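Local coordinates for protein nucleocapsid (Crimean-congo hemorrhagic fever virus, PDB 4AKL) that binds single- and double-stranded RNA, probably takes part in packaging the viral genome, and probably also cleaves double-stranded DNA without sequence specificity, at residues Lys104-Ser109 against Phe124-Ala129; Glu116-Glu121 against Tyr374-Val379; Gln128-Trp133 against Gln303-Phe308; Tyr311-Lys316 against Ala378-Gly383. All blocks are in the same frame, centred on the assembly; numbering follows the deposited sequence. Where two conformers were deposited one is given.

Contact 1: residues Lys104-Ser109 against Phe124-Ala129; sequences KSWDES and FNYQQA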
# COMPACT_ATOMS: atom_id res chain seq x y z
N LYS A 104 8.33 -3.39 -15.69
CA LYS A 104 7.90 -4.44 -16.60
C LYS A 104 7.55 -5.77 -15.88
O LYS A 104 6.74 -6.54 -16.38
CB LYS A 104 8.96 -4.65 -17.73
CG LYS A 104 10.28 -5.22 -17.29
CD LYS A 104 11.14 -5.86 -18.46
CE LYS A 104 11.92 -4.83 -19.31
NZ LYS A 104 13.30 -5.36 -19.72
N SER A 105 8.16 -6.03 -14.72
CA SER A 105 7.96 -7.31 -14.03
C SER A 105 6.49 -7.58 -13.65
O SER A 105 6.02 -8.73 -13.69
CB SER A 105 8.92 -7.47 -12.80
OG SER A 105 8.64 -6.55 -11.77
N TRP A 106 5.78 -6.51 -13.30
CA TRP A 106 4.34 -6.56 -13.05
C TRP A 106 3.49 -5.97 -14.17
O TRP A 106 2.42 -6.53 -14.48
CB TRP A 106 3.99 -5.88 -11.69
CG TRP A 106 4.64 -4.57 -11.35
CD1 TRP A 106 5.90 -4.37 -10.85
CD2 TRP A 106 4.06 -3.29 -11.45
NE1 TRP A 106 6.14 -3.06 -10.65
CE2 TRP A 106 5.03 -2.36 -11.00
CE3 TRP A 106 2.83 -2.83 -11.88
CZ2 TRP A 106 4.79 -1.00 -10.97
CZ3 TRP A 106 2.59 -1.47 -11.87
CH2 TRP A 106 3.57 -0.57 -11.40
N ASP A 107 3.93 -4.87 -14.78
CA ASP A 107 3.15 -4.20 -15.84
C ASP A 107 2.93 -5.09 -17.08
O ASP A 107 1.81 -5.17 -17.59
CB ASP A 107 3.80 -2.84 -16.20
CG ASP A 107 3.14 -2.15 -17.42
OD1 ASP A 107 1.90 -1.89 -17.39
OD2 ASP A 107 3.91 -1.82 -18.40
N GLU A 108 3.98 -5.74 -17.55
CA GLU A 108 3.88 -6.63 -18.72
C GLU A 108 3.21 -7.99 -18.38
O GLU A 108 2.91 -8.80 -19.27
CB GLU A 108 5.27 -6.83 -19.38
CG GLU A 108 5.69 -5.61 -20.19
CD GLU A 108 6.99 -5.81 -21.00
OE1 GLU A 108 7.64 -6.89 -20.92
OE2 GLU A 108 7.35 -4.86 -21.73
N SER A 109 2.99 -8.22 -17.10
CA SER A 109 2.30 -9.43 -16.62
C SER A 109 0.92 -9.10 -16.07
O SER A 109 0.35 -9.94 -15.43
CB SER A 109 3.14 -10.11 -15.53
OG SER A 109 4.26 -10.70 -16.15
N PHE A 124 8.01 -6.53 -4.62
CA PHE A 124 9.12 -5.63 -4.25
C PHE A 124 9.36 -4.57 -5.28
O PHE A 124 9.53 -3.41 -4.91
CB PHE A 124 10.42 -6.40 -4.02
CG PHE A 124 10.45 -7.19 -2.74
CD1 PHE A 124 9.62 -6.88 -1.65
CD2 PHE A 124 11.33 -8.23 -2.62
CE1 PHE A 124 9.69 -7.64 -0.48
CE2 PHE A 124 11.39 -8.97 -1.44
CZ PHE A 124 10.56 -8.66 -0.38
N ASN A 125 9.33 -4.95 -6.57
CA ASN A 125 9.52 -4.01 -7.65
C ASN A 125 8.46 -2.90 -7.64
O ASN A 125 8.78 -1.73 -7.88
CB ASN A 125 9.52 -4.77 -9.00
CG ASN A 125 9.73 -3.84 -10.21
OD1 ASN A 125 8.86 -3.03 -10.56
ND2 ASN A 125 10.88 -3.98 -10.87
N TYR A 126 7.20 -3.27 -7.33
CA TYR A 126 6.14 -2.29 -7.31
C TYR A 126 6.39 -1.29 -6.16
O TYR A 126 6.20 -0.12 -6.33
CB TYR A 126 4.76 -2.99 -7.13
CG TYR A 126 3.66 -2.09 -6.63
CD1 TYR A 126 3.47 -1.88 -5.30
CD2 TYR A 126 2.83 -1.43 -7.50
CE1 TYR A 126 2.44 -1.05 -4.82
CE2 TYR A 126 1.79 -0.56 -7.04
CZ TYR A 126 1.61 -0.38 -5.69
OH TYR A 126 0.59 0.44 -5.16
N GLN A 127 6.79 -1.77 -4.99
CA GLN A 127 7.03 -0.86 -3.85
C GLN A 127 8.16 0.09 -4.17
O GLN A 127 8.04 1.30 -3.92
CB GLN A 127 7.31 -1.63 -2.55
CG GLN A 127 6.12 -2.54 -2.10
CD GLN A 127 4.84 -1.80 -1.68
OE1 GLN A 127 4.85 -0.59 -1.37
NE2 GLN A 127 3.72 -2.53 -1.68
N GLN A 128 9.23 -0.42 -4.76
CA GLN A 128 10.37 0.44 -5.11
C GLN A 128 9.98 1.43 -6.19
O GLN A 128 10.41 2.61 -6.16
CB GLN A 128 11.60 -0.41 -5.55
CG GLN A 128 12.13 -1.35 -4.45
CD GLN A 128 12.22 -0.67 -3.02
OE1 GLN A 128 11.55 -1.08 -2.03
NE2 GLN A 128 13.02 0.38 -2.93
N ALA A 129 9.16 0.95 -7.14
CA ALA A 129 8.68 1.82 -8.19
C ALA A 129 7.83 3.00 -7.65
O ALA A 129 7.93 4.10 -8.14
CB ALA A 129 7.92 1.04 -9.26
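Trp106, on the short helix 104-107, lays its indole against the flank of helix 120-136. A chi1 of 44° leaves CG wedged between the backbone N and C, and the ring then points NE1 at Asn125, whose OD1 accepts a hydrogen bond from it at 2.7 Å. The bond is bent (135° at the hydrogen), with OD1 near the indole plane but NE1 lifted above the plane of the amide carbonyl. Asn125 reaches out with CG anti to its backbone N, and its ND2 donates to Thr102 O, so both ends of the amide are held and its rotation is fixed. Ser105 OG rests beside this amide, 3.3 Å from Asn125 CG. Tyr126 meets the indole twice: its CB lies over one face, 4.0 Å from the centroid of the five-membered ring of Trp106, and its ring turns an edge to the six-membered ring in a T-shaped pair (planes at 72°). One turn further on, Ala129 CB closes the indole edge, 4.1 Å from Trp106 CZ2. Tyr312 of helix 306-316 and His376 of a loop also meet the Trp106 ring, which is thus enclosed where helices 104-107, 120-136 and 306-316 converge.

Contact 2: residues Glu116-Glu121 against Tyr374-Val379; sequences EVPKIE and YMHPAV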
# COMPACT_ATOMS: atom_id res chain seq x y z
N GLU A 116 -3.60 -14.56 -10.98
CA GLU A 116 -2.69 -15.25 -10.04
C GLU A 116 -2.04 -14.35 -9.02
O GLU A 116 -1.86 -13.11 -9.22
CB GLU A 116 -1.54 -15.94 -10.77
CG GLU A 116 -1.84 -16.72 -12.07
CD GLU A 116 -2.38 -18.14 -11.84
OE1 GLU A 116 -2.69 -18.47 -10.65
OE2 GLU A 116 -2.49 -18.90 -12.85
N VAL A 117 -1.67 -14.99 -7.94
CA VAL A 117 -0.86 -14.45 -6.90
C VAL A 117 0.44 -13.94 -7.52
O VAL A 117 1.01 -14.59 -8.39
CB VAL A 117 -0.56 -15.54 -5.83
CG1 VAL A 117 0.51 -15.05 -4.84
CG2 VAL A 117 -1.88 -15.96 -5.11
N PRO A 118 0.91 -12.78 -7.09
CA PRO A 118 2.17 -12.32 -7.62
C PRO A 118 3.38 -13.05 -7.04
O PRO A 118 3.33 -13.57 -5.94
CB PRO A 118 2.21 -10.86 -7.20
CG PRO A 118 1.39 -10.75 -6.05
CD PRO A 118 0.32 -11.80 -6.16
N LYS A 119 4.46 -13.09 -7.81
CA LYS A 119 5.78 -13.48 -7.28
C LYS A 119 6.24 -12.37 -6.35
O LYS A 119 5.88 -11.19 -6.51
CB LYS A 119 6.75 -13.66 -8.43
CG LYS A 119 6.38 -14.88 -9.30
CD LYS A 119 6.77 -14.71 -10.82
CE LYS A 119 5.53 -14.29 -11.67
NZ LYS A 119 5.84 -13.61 -13.00
N ILE A 120 7.07 -12.71 -5.39
CA ILE A 120 7.49 -11.74 -4.41
C ILE A 120 8.25 -10.57 -5.11
O ILE A 120 8.14 -9.45 -4.70
CB ILE A 120 8.30 -12.40 -3.26
CG1 ILE A 120 8.55 -11.45 -2.10
CG2 ILE A 120 9.62 -12.94 -3.79
CD1 ILE A 120 7.34 -11.00 -1.37
N GLU A 121 9.00 -10.87 -6.19
CA GLU A 121 9.82 -9.87 -6.87
C GLU A 121 8.90 -8.80 -7.49
O GLU A 121 9.23 -7.64 -7.47
CB GLU A 121 10.68 -10.48 -8.00
CG GLU A 121 11.89 -11.36 -7.62
CD GLU A 121 11.54 -12.83 -7.24
OE1 GLU A 121 10.36 -13.26 -7.37
OE2 GLU A 121 12.50 -13.53 -6.79
N TYR A 374 -4.28 -11.69 -1.39
CA TYR A 374 -3.05 -11.94 -2.09
C TYR A 374 -2.82 -11.15 -3.36
O TYR A 374 -1.71 -11.16 -3.90
CB TYR A 374 -2.97 -13.41 -2.45
CG TYR A 374 -2.82 -14.30 -1.27
CD1 TYR A 374 -1.74 -14.15 -0.39
CD2 TYR A 374 -3.73 -15.34 -1.04
CE1 TYR A 374 -1.57 -14.98 0.70
CE2 TYR A 374 -3.56 -16.17 0.04
CZ TYR A 374 -2.47 -15.98 0.91
OH TYR A 374 -2.31 -16.80 1.98
N MET A 375 -3.85 -10.49 -3.85
CA MET A 375 -3.78 -9.74 -5.10
C MET A 375 -2.65 -8.75 -5.11
O MET A 375 -2.37 -8.13 -4.08
CB MET A 375 -5.10 -8.99 -5.32
CG MET A 375 -5.24 -8.39 -6.68
SD MET A 375 -6.88 -7.66 -6.93
CE MET A 375 -7.84 -9.10 -7.19
N HIS A 376 -2.01 -8.60 -6.25
CA HIS A 376 -0.94 -7.58 -6.41
C HIS A 376 -1.55 -6.21 -6.30
O HIS A 376 -2.67 -5.97 -6.81
CB HIS A 376 -0.22 -7.77 -7.73
CG HIS A 376 1.00 -6.92 -7.91
ND1 HIS A 376 0.94 -5.59 -8.23
CD2 HIS A 376 2.32 -7.23 -7.86
CE1 HIS A 376 2.16 -5.11 -8.36
NE2 HIS A 376 3.02 -6.09 -8.15
N PRO A 377 -0.81 -5.25 -5.64
CA PRO A 377 -1.38 -3.93 -5.37
C PRO A 377 -1.62 -3.01 -6.53
O PRO A 377 -2.23 -1.92 -6.35
CB PRO A 377 -0.32 -3.29 -4.46
CG PRO A 377 0.95 -3.99 -4.74
CD PRO A 377 0.48 -5.41 -4.95
N ALA A 378 -1.16 -3.40 -7.70
CA ALA A 378 -1.33 -2.64 -8.93
C ALA A 378 -2.53 -3.15 -9.73
O ALA A 378 -2.75 -2.66 -10.82
CB ALA A 378 -0.10 -2.71 -9.78
N VAL A 379 -3.27 -4.12 -9.18
CA VAL A 379 -4.42 -4.70 -9.87
C VAL A 379 -5.73 -4.02 -9.42
O VAL A 379 -6.04 -3.98 -8.21
CB VAL A 379 -4.49 -6.22 -9.67
CG1 VAL A 379 -5.75 -6.85 -10.41
CG2 VAL A 379 -3.18 -6.87 -10.13
O HOH W 1 -2.35 -10.55 -8.47
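Pro118, two residues ahead of helix 120-136, fits closely against the backbone of the loop at Tyr374-His376. Its CD comes within 3.1 Å of Tyr374 O, a tight approach of a ring methylene to a carbonyl oxygen, and its CB touches the edge of the His376 imidazole, 3.7 Å from CD2. With His376 CG anti to the backbone N, the ring turns this edge to Pro118, and it is kept there from two sides. Ala378 N donates to His376 ND1 (3.1 Å, 157° at the hydrogen), nearly within the ring plane, while NE2 pairs with Gln122 O in the first turn of helix 120-136. A neutral ring carrying its proton on NE2 would suit both partners. The loop folds back here as a type I beta turn from His376 to Val379, closed by Val379 N bonding to His376 O at 3.1 Å, and on the other segment Lys119 takes the N-cap position of helix 120-136. Packing loosens toward Val117 and Tyr374, both partly exposed. There the two side chains run alongside each other in a common direction and meet through Val117 CG2 and Tyr374 CB at 3.8 Å, after which the phenol ring leads off from the segment. A bound triethylene glycol, probably from the crystallisation liquor, sits about 4 Å from the Tyr374 side chain. A water spans the backbones beside Pro118, donating to Glu116 O at 2.7 Å and accepting from His376 N at 3.0 Å.

Contact 3: residues Gln128-Trp133 against Gln303-Phe308; sequences QAALKW and QIDTVF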
# COMPACT_ATOMS: atom_id res chain seq x y z
N GLN A 128 9.23 -0.42 -4.76
CA GLN A 128 10.37 0.44 -5.11
C GLN A 128 9.98 1.43 -6.19
O GLN A 128 10.41 2.61 -6.16
CB GLN A 128 11.60 -0.41 -5.55
CG GLN A 128 12.13 -1.35 -4.45
CD GLN A 128 12.22 -0.67 -3.02
OE1 GLN A 128 11.55 -1.08 -2.03
NE2 GLN A 128 13.02 0.38 -2.93
N ALA A 129 9.16 0.95 -7.14
CA ALA A 129 8.68 1.82 -8.19
C ALA A 129 7.83 3.00 -7.65
O ALA A 129 7.93 4.10 -8.14
CB ALA A 129 7.92 1.04 -9.26
N ALA A 130 7.03 2.73 -6.64
CA ALA A 130 6.17 3.74 -6.01
C ALA A 130 6.99 4.81 -5.32
O ALA A 130 6.67 5.98 -5.39
CB ALA A 130 5.20 3.09 -5.03
N LEU A 131 8.03 4.42 -4.64
CA LEU A 131 8.90 5.39 -4.01
C LEU A 131 9.66 6.22 -5.08
O LEU A 131 9.75 7.44 -4.96
CB LEU A 131 9.84 4.72 -3.04
CG LEU A 131 9.18 4.06 -1.82
CD1 LEU A 131 10.22 3.05 -1.11
CD2 LEU A 131 8.58 5.09 -0.79
N LYS A 132 10.15 5.55 -6.11
CA LYS A 132 10.80 6.25 -7.21
C LYS A 132 9.90 7.29 -7.88
O LYS A 132 10.32 8.44 -8.10
CB LYS A 132 11.31 5.26 -8.25
CG LYS A 132 12.17 5.92 -9.39
CD LYS A 132 12.94 4.85 -10.20
CE LYS A 132 13.44 5.40 -11.57
NZ LYS A 132 14.11 6.69 -11.41
N TRP A 133 8.66 6.89 -8.21
CA TRP A 133 7.69 7.75 -8.80
C TRP A 133 7.52 8.99 -7.94
O TRP A 133 7.59 10.10 -8.46
CB TRP A 133 6.38 7.00 -8.95
CG TRP A 133 5.23 7.73 -9.51
CD1 TRP A 133 4.83 7.79 -10.82
CD2 TRP A 133 4.28 8.47 -8.77
NE1 TRP A 133 3.69 8.54 -10.96
CE2 TRP A 133 3.32 8.98 -9.71
CE3 TRP A 133 4.13 8.77 -7.43
CZ2 TRP A 133 2.21 9.76 -9.31
CZ3 TRP A 133 3.02 9.57 -7.02
CH2 TRP A 133 2.09 10.05 -7.98
N GLN A 303 0.82 -4.03 0.31
CA GLN A 303 0.11 -2.79 0.69
C GLN A 303 0.04 -1.85 -0.48
O GLN A 303 1.07 -1.53 -1.10
CB GLN A 303 0.80 -2.06 1.86
CG GLN A 303 0.38 -2.53 3.25
CD GLN A 303 1.25 -1.96 4.33
OE1 GLN A 303 1.87 -0.88 4.17
NE2 GLN A 303 1.33 -2.67 5.44
N ILE A 304 -1.14 -1.39 -0.78
CA ILE A 304 -1.33 -0.53 -1.92
C ILE A 304 -0.73 0.87 -1.61
O ILE A 304 -0.85 1.37 -0.53
CB ILE A 304 -2.80 -0.56 -2.35
CG1 ILE A 304 -2.99 0.32 -3.58
CG2 ILE A 304 -3.75 -0.14 -1.20
CD1 ILE A 304 -4.36 0.03 -4.28
N ASP A 305 -0.04 1.44 -2.59
CA ASP A 305 0.26 2.82 -2.57
C ASP A 305 -0.84 3.48 -3.38
O ASP A 305 -0.89 3.38 -4.63
CB ASP A 305 1.63 3.10 -3.18
CG ASP A 305 2.00 4.58 -3.11
OD1 ASP A 305 1.07 5.40 -3.09
OD2 ASP A 305 3.23 4.91 -3.05
N THR A 306 -1.72 4.17 -2.68
CA THR A 306 -2.97 4.66 -3.22
C THR A 306 -2.76 5.61 -4.38
O THR A 306 -3.38 5.46 -5.42
CB THR A 306 -3.84 5.29 -2.10
OG1 THR A 306 -4.18 4.27 -1.18
CG2 THR A 306 -5.16 5.95 -2.62
N VAL A 307 -1.88 6.56 -4.22
CA VAL A 307 -1.71 7.50 -5.27
C VAL A 307 -0.94 6.88 -6.46
O VAL A 307 -1.30 7.13 -7.61
CB VAL A 307 -1.09 8.83 -4.74
CG1 VAL A 307 0.36 8.67 -4.37
CG2 VAL A 307 -1.27 9.93 -5.83
N PHE A 308 0.07 6.07 -6.18
CA PHE A 308 0.85 5.44 -7.25
C PHE A 308 0.00 4.54 -8.11
O PHE A 308 0.02 4.63 -9.36
CB PHE A 308 2.05 4.67 -6.67
CG PHE A 308 2.90 4.01 -7.72
CD1 PHE A 308 3.60 4.76 -8.65
CD2 PHE A 308 2.97 2.64 -7.80
CE1 PHE A 308 4.36 4.18 -9.60
CE2 PHE A 308 3.71 2.04 -8.74
CZ PHE A 308 4.43 2.79 -9.66
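Phe308 and Trp133 both extend with CG anti to the backbone N, and their side chains pass each other running opposite ways between helices 120-136 and 306-316. Phe308, with chi1 at 180° and chi2 at 65°, drives the CD1-CE1 side of its ring at the indole, so that CD1 stands 3.5 Å from Trp133 CG, over one face and toward its rim. The pair is T-shaped, Phe308 supplying the edge and Trp133 the face, with ring planes at 69°. The same rotamer lays one face of the phenyl ring across the helix backbone: Ala130 CA lies above the ring centre, 3.7 Å from the Phe308 centroid in a CH-pi contact, and Ala130 CB is 3.6 Å from CD2. The methyl of Ala129 touches the tip of the ring at CZ. Small residues on this flank of helix 120-136 let the aromatic ring come down onto the helix itself. Phe308 lies in the first turn of helix 306-316, where Asp305 is the N-cap; with its CG anti to N, OD1 accepts a weak but almost straight capping bond from Phe308 N at 3.3 Å. OD2 touches Ala130 CB at 3.3 Å, and its polar partners are Asn468 ND2, by a hydrogen bond, and Arg134 NE, by a salt bridge back to helix 120-136. Val307 crosses the indole at about a right angle: CG1, tucked between N and C, meets Trp133 CZ3 at 3.9 Å, and CG2 approaches CH2. Trp133 NE1 donates to Gly92 O on helix 86-98.

Contact 4: residues Tyr311-Lys316 against Ala378-Gly383; sequences YYWLYK and AVLTAG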
# COMPACT_ATOMS: atom_id res chain seq x y z
N TYR A 311 -2.42 6.39 -10.33
CA TYR A 311 -1.82 6.97 -11.52
C TYR A 311 -1.47 5.86 -12.54
O TYR A 311 -1.59 6.07 -13.78
CB TYR A 311 -0.59 7.84 -11.16
CG TYR A 311 -0.97 9.30 -11.06
CD1 TYR A 311 -1.07 10.07 -12.18
CD2 TYR A 311 -1.26 9.89 -9.84
CE1 TYR A 311 -1.43 11.42 -12.10
CE2 TYR A 311 -1.62 11.22 -9.75
CZ TYR A 311 -1.71 11.98 -10.88
OH TYR A 311 -2.09 13.27 -10.77
N TYR A 312 -1.06 4.70 -12.05
CA TYR A 312 -0.81 3.57 -12.90
C TYR A 312 -2.09 3.21 -13.69
O TYR A 312 -2.03 2.91 -14.89
CB TYR A 312 -0.33 2.39 -12.08
CG TYR A 312 -0.16 1.16 -12.89
CD1 TYR A 312 0.78 1.10 -13.92
CD2 TYR A 312 -0.94 0.02 -12.65
CE1 TYR A 312 0.94 -0.05 -14.69
CE2 TYR A 312 -0.78 -1.16 -13.44
CZ TYR A 312 0.16 -1.19 -14.44
OH TYR A 312 0.31 -2.33 -15.22
N TRP A 313 -3.25 3.26 -13.02
CA TRP A 313 -4.51 2.89 -13.67
C TRP A 313 -4.90 3.92 -14.70
O TRP A 313 -5.38 3.56 -15.77
CB TRP A 313 -5.64 2.61 -12.65
CG TRP A 313 -5.32 1.39 -11.78
CD1 TRP A 313 -4.69 0.22 -12.18
CD2 TRP A 313 -5.57 1.25 -10.39
NE1 TRP A 313 -4.57 -0.64 -11.13
CE2 TRP A 313 -5.10 -0.03 -10.01
CE3 TRP A 313 -6.16 2.07 -9.43
CZ2 TRP A 313 -5.20 -0.50 -8.73
CZ3 TRP A 313 -6.25 1.62 -8.15
CH2 TRP A 313 -5.77 0.34 -7.80
N LEU A 314 -4.70 5.19 -14.38
CA LEU A 314 -4.86 6.22 -15.39
C LEU A 314 -3.99 5.95 -16.61
O LEU A 314 -4.48 5.96 -17.75
CB LEU A 314 -4.49 7.56 -14.85
CG LEU A 314 -5.28 8.23 -13.77
CD1 LEU A 314 -4.68 9.65 -13.59
CD2 LEU A 314 -6.80 8.29 -14.09
N TYR A 315 -2.71 5.67 -16.38
CA TYR A 315 -1.79 5.36 -17.47
C TYR A 315 -2.31 4.16 -18.28
O TYR A 315 -2.48 4.27 -19.49
CB TYR A 315 -0.37 5.17 -16.93
CG TYR A 315 0.51 4.41 -17.80
CD1 TYR A 315 1.14 5.01 -18.91
CD2 TYR A 315 0.75 3.09 -17.56
CE1 TYR A 315 2.00 4.25 -19.75
CE2 TYR A 315 1.59 2.33 -18.39
CZ TYR A 315 2.21 2.92 -19.47
OH TYR A 315 3.04 2.14 -20.27
N LYS A 316 -2.62 3.05 -17.62
CA LYS A 316 -3.11 1.87 -18.31
C LYS A 316 -4.41 2.08 -19.08
O LYS A 316 -4.59 1.45 -20.07
CB LYS A 316 -3.33 0.70 -17.36
CG LYS A 316 -2.09 0.14 -16.82
CD LYS A 316 -1.12 -0.46 -17.93
CE LYS A 316 -1.48 -1.91 -18.23
NZ LYS A 316 -0.37 -2.59 -18.94
N ALA A 378 -1.16 -3.40 -7.70
CA ALA A 378 -1.33 -2.64 -8.93
C ALA A 378 -2.53 -3.15 -9.73
O ALA A 378 -2.75 -2.66 -10.82
CB ALA A 378 -0.10 -2.71 -9.78
N VAL A 379 -3.27 -4.12 -9.18
CA VAL A 379 -4.42 -4.70 -9.87
C VAL A 379 -5.73 -4.02 -9.42
O VAL A 379 -6.04 -3.98 -8.21
CB VAL A 379 -4.49 -6.22 -9.67
CG1 VAL A 379 -5.75 -6.85 -10.41
CG2 VAL A 379 -3.18 -6.87 -10.13
N LEU A 380 -6.45 -3.46 -10.38
CA LEU A 380 -7.74 -2.83 -10.15
C LEU A 380 -8.86 -3.82 -9.86
O LEU A 380 -8.84 -4.94 -10.33
CB LEU A 380 -8.13 -1.95 -11.33
CG LEU A 380 -9.33 -0.99 -11.12
CD1 LEU A 380 -9.10 -0.01 -9.93
CD2 LEU A 380 -9.57 -0.19 -12.38
N THR A 381 -9.80 -3.38 -9.05
CA THR A 381 -11.06 -4.08 -8.75
C THR A 381 -12.13 -3.00 -8.57
O THR A 381 -11.79 -1.80 -8.40
CB THR A 381 -11.06 -4.92 -7.42
OG1 THR A 381 -10.81 -4.05 -6.32
CG2 THR A 381 -10.03 -6.03 -7.43
N ALA A 382 -13.40 -3.42 -8.59
CA ALA A 382 -14.52 -2.51 -8.35
C ALA A 382 -14.30 -1.81 -7.00
O ALA A 382 -14.44 -0.61 -6.93
CB ALA A 382 -15.93 -3.26 -8.41
N GLY A 383 -13.92 -2.55 -5.96
CA GLY A 383 -13.68 -1.96 -4.67
C GLY A 383 -12.47 -1.01 -4.65
O GLY A 383 -12.45 -0.09 -3.85
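Ala378 O is gripped by one short hydrogen bond, from Trp313 NE1 at 2.7 Å. The N-H points at it with moderate bend (149° at the hydrogen), and the oxygen stays close to the indole plane, but NE1 stands well above the plane of the carbonyl, 58° out of it. A second ring reaches the same oxygen without a formal bond: the edge of Tyr312 comes up with CE2 3.6 Å from Ala378 O. Trp313 is brought here with CG anti to its carbonyl carbon, so that the indole leaves helix 306-316 toward the loop that precedes helix 385-392. Leu380, its CG anti to N, then sets CD1 over one indole face, 3.6 Å from the centroid of the six-membered ring of Trp313 and only 10° off its normal. Leu380 N lies close to NE1, but both are donors; it bonds instead to Tyr110 OH. Within the helix, Lys316 CG lies over one face of the Tyr312 ring, while Tyr312 OH and Lys316 NZ both turn to Asp107 OD1. The chemistry is thus divided: a buried carbonyl is satisfied by an indole N-H amid apolar packing, and a buried carboxylate shared by a hydroxyl and an ammonium group would be expected to stay ionised.

All four contacts lie in the helical head domain, their centres 9 to 14 Å apart. Helix 120-136 serves contacts 1 and 3, and its lead-in contact 2; helix 306-316 serves contacts 3 and 4, and the loop before helix 385-392 contacts 2 and 4. Along the chain contact 2 crosses contact 1 and encloses contact 3, and contact 4 closes on the stretch where contact 2 ends. Links also run between sites: Tyr126 OH of contact 1 meets Asp305 N of contact 3, and Trp106 packs on Ala378, shared by contacts 2 and 4. Contacts 2 and 3 bridge some 250 and 170 residues respectively, joining sequence-distant parts of the RNA-binding protein into one core.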